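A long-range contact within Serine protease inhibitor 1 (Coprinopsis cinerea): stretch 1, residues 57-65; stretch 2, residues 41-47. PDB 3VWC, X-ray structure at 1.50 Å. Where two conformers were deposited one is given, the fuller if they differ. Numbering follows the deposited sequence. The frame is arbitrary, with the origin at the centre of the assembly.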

# COMPACT_ATOMS: atom_id res chain seq x y z
N LEU A 57 -1.22 8.61 1.65
CA LEU A 57 -1.93 7.47 2.19
C LEU A 57 -1.52 7.24 3.65
O LEU A 57 -0.34 7.02 3.93
CB LEU A 57 -1.60 6.21 1.34
CG LEU A 57 -1.90 6.40 -0.17
CD1 LEU A 57 -1.24 5.30 -1.03
CD2 LEU A 57 -3.38 6.37 -0.37
N TYR A 58 -2.52 7.21 4.51
CA TYR A 58 -2.24 7.18 5.95
C TYR A 58 -2.66 5.85 6.57
O TYR A 58 -3.79 5.41 6.38
CB TYR A 58 -2.91 8.35 6.70
CG TYR A 58 -2.35 9.74 6.43
CD1 TYR A 58 -1.34 10.30 7.23
CD2 TYR A 58 -2.78 10.46 5.33
CE1 TYR A 58 -0.83 11.58 6.97
CE2 TYR A 58 -2.31 11.74 5.07
CZ TYR A 58 -1.32 12.29 5.89
OH TYR A 58 -0.78 13.54 5.57
N CYS A 59 -1.75 5.28 7.37
CA CYS A 59 -2.01 4.07 8.14
C CYS A 59 -1.72 4.32 9.61
O CYS A 59 -0.59 4.60 10.01
CB CYS A 59 -1.18 2.90 7.62
SG CYS A 59 -1.51 1.31 8.45
N LYS A 60 -2.75 4.07 10.39
CA LYS A 60 -2.77 4.47 11.80
C LYS A 60 -2.23 5.89 12.00
O LYS A 60 -1.50 6.18 12.95
CB LYS A 60 -2.04 3.42 12.65
CG LYS A 60 -2.82 2.13 12.66
CD LYS A 60 -2.18 1.06 13.54
CE LYS A 60 -3.00 -0.23 13.55
NZ LYS A 60 -2.45 -1.26 14.53
N GLY A 61 -2.59 6.78 11.08
CA GLY A 61 -2.42 8.20 11.30
C GLY A 61 -1.13 8.73 10.73
O GLY A 61 -0.81 9.90 10.87
N ALA A 62 -0.28 7.83 10.21
CA ALA A 62 1.00 8.25 9.65
C ALA A 62 1.05 8.04 8.13
O ALA A 62 0.65 6.95 7.64
CB ALA A 62 2.16 7.50 10.31
N PRO A 63 1.69 8.97 7.41
CA PRO A 63 1.69 8.82 5.95
C PRO A 63 2.76 7.80 5.59
O PRO A 63 3.78 7.71 6.28
CB PRO A 63 2.09 10.23 5.46
CG PRO A 63 2.92 10.82 6.58
CD PRO A 63 2.23 10.28 7.85
N VAL A 64 2.57 7.03 4.52
CA VAL A 64 3.56 6.04 4.13
C VAL A 64 4.48 6.48 3.01
O VAL A 64 4.12 7.36 2.18
CB VAL A 64 2.89 4.66 3.83
CG1 VAL A 64 2.00 4.20 4.94
CG2 VAL A 64 1.97 4.71 2.58
N ALA A 65 5.69 5.94 3.00
CA ALA A 65 6.73 6.37 2.13
C ALA A 65 7.71 5.21 1.96
O ALA A 65 7.80 4.33 2.84
CB ALA A 65 7.43 7.60 2.77
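Stretch 2 41-47: NSGNSWV

How does the backbone of stretch 2 run against stretch 1? Residues 57-59 and 62-65 of stretch 1 are two strands of a hairpin, joined by a type I' turn from Cys59 to Ala62, and stretch 2 lies along the first of them. From Asn41 to Asn44 it is loop; by Trp46 and Val47 it is extended, with phi/psi of -80/150 and -108/129, and runs antiparallel to residues 57-59. Val47 sits opposite Tyr58, their CA atoms 4.9 Å apart, and Trp46 CA lies 5.0 Å from Cys59 CA. Further back the chains spread, and Lys60 CA is 6.4 Å from Asn44 CA.

What holds the two backbones together? Tyr58 and Val47 form an antiparallel hydrogen-bonded pair: Tyr58 N donates to Val47 O at 2.8 Å, and Val47 N donates to Tyr58 O at 2.9 Å. The same two carbonyls also receive CA-H...O contacts, Trp46 CA to Tyr58 O at 3.1 Å and Leu57 CA to Val47 O at 3.5 Å. Beyond this pair, where the chains part, a water takes over the bridging. It accepts from Lys60 N at 2.6 Å and donates to Gly43 O at 2.7 Å and to Ser45 O at 2.9 Å, so the amide of Lys60 and the carbonyls of Gly43 and Ser45 are linked without touching directly.

Where does the indole of Trp46 go? Its CA-to-CB bond points sideways, but with chi1 at -73° and chi2 at 66° the ring comes back to stretch 1, and Trp46 has the largest area covered by the other stretch, 95 Å². Cys59 lies over one face: its CB is 3.7 Å from the centroid of the six-membered ring and almost exactly on the ring normal, a CH-pi contact, while its SG is 4.4 Å from the centroid of the five-membered ring. Leu57 meets the ring at its edge, with CB 4.0 Å from Trp46 CE3. Val64, from the second strand of the hairpin, reaches it too, its CG1 3.6 Å from Trp46 CZ3. On the other face of the sheet the side chains of Tyr58 and Val47 lie together, Tyr58 CB 4.2 Å from Val47 CB.

How does the loop of stretch 2 meet the turn? Lys60 lies along it with an extended side chain, chi2 to chi4 all t; its CG is 3.4 Å from Gly43 O and its CE 3.6 Å from Ser42 O. Gly43 has a positive phi of 74°, which favours glycine, and a CB there would lie 3.7 Å from Lys60 CE. The CA-to-CB bond of Asn44 points sideways, but its amide end comes nearer to stretch 1, Asn44 OD1 being 3.3 Å from Cys59 SG, while its ND2 donates to Asn41 O at 3.0 Å and so braces the loop from within. Gly61, at the exposed tip of the hairpin, makes no contact with stretch 2.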

# COMPACT_ATOMS: atom_id res chain seq x y z
N ASN A 41 -5.18 -7.37 12.73
CA ASN A 41 -5.34 -6.37 11.65
C ASN A 41 -6.37 -5.25 11.94
O ASN A 41 -6.71 -4.45 11.04
CB ASN A 41 -5.68 -7.06 10.31
CG ASN A 41 -7.08 -7.66 10.28
OD1 ASN A 41 -7.41 -8.41 9.36
ND2 ASN A 41 -7.92 -7.31 11.25
N SER A 42 -6.79 -5.12 13.20
CA SER A 42 -7.71 -4.05 13.56
C SER A 42 -7.08 -2.66 13.47
O SER A 42 -5.85 -2.50 13.58
CB SER A 42 -8.29 -4.29 14.96
OG SER A 42 -8.65 -5.65 15.12
N GLY A 43 -7.93 -1.66 13.28
CA GLY A 43 -7.50 -0.26 13.28
C GLY A 43 -6.76 0.14 12.01
O GLY A 43 -6.03 1.15 12.01
N ASN A 44 -6.92 -0.67 10.95
CA ASN A 44 -6.15 -0.50 9.72
C ASN A 44 -7.01 -0.02 8.57
O ASN A 44 -6.76 -0.36 7.42
CB ASN A 44 -5.42 -1.78 9.31
CG ASN A 44 -4.13 -1.94 10.06
OD1 ASN A 44 -3.22 -1.13 9.89
ND2 ASN A 44 -4.13 -2.85 11.04
N SER A 45 -7.96 0.84 8.89
CA SER A 45 -8.57 1.66 7.84
C SER A 45 -7.62 2.78 7.47
O SER A 45 -7.20 3.60 8.30
CB SER A 45 -9.93 2.21 8.28
OG SER A 45 -10.85 1.15 8.50
N TRP A 46 -7.21 2.76 6.22
CA TRP A 46 -6.32 3.74 5.70
C TRP A 46 -7.11 4.99 5.39
O TRP A 46 -8.28 4.91 5.03
CB TRP A 46 -5.70 3.17 4.41
CG TRP A 46 -4.67 2.08 4.63
CD1 TRP A 46 -4.89 0.83 5.14
CD2 TRP A 46 -3.29 2.16 4.30
NE1 TRP A 46 -3.71 0.10 5.09
CE2 TRP A 46 -2.70 0.91 4.66
CE3 TRP A 46 -2.45 3.20 3.86
CZ2 TRP A 46 -1.35 0.64 4.45
CZ3 TRP A 46 -1.09 2.92 3.62
CH2 TRP A 46 -0.55 1.64 3.94
N VAL A 47 -6.47 6.14 5.49
CA VAL A 47 -7.05 7.36 4.96
C VAL A 47 -6.30 7.79 3.70
O VAL A 47 -5.06 7.89 3.66
CB VAL A 47 -7.03 8.47 6.02
CG1 VAL A 47 -7.54 9.79 5.41
CG2 VAL A 47 -7.86 8.06 7.19
O HOH W 1 -5.00 2.79 10.07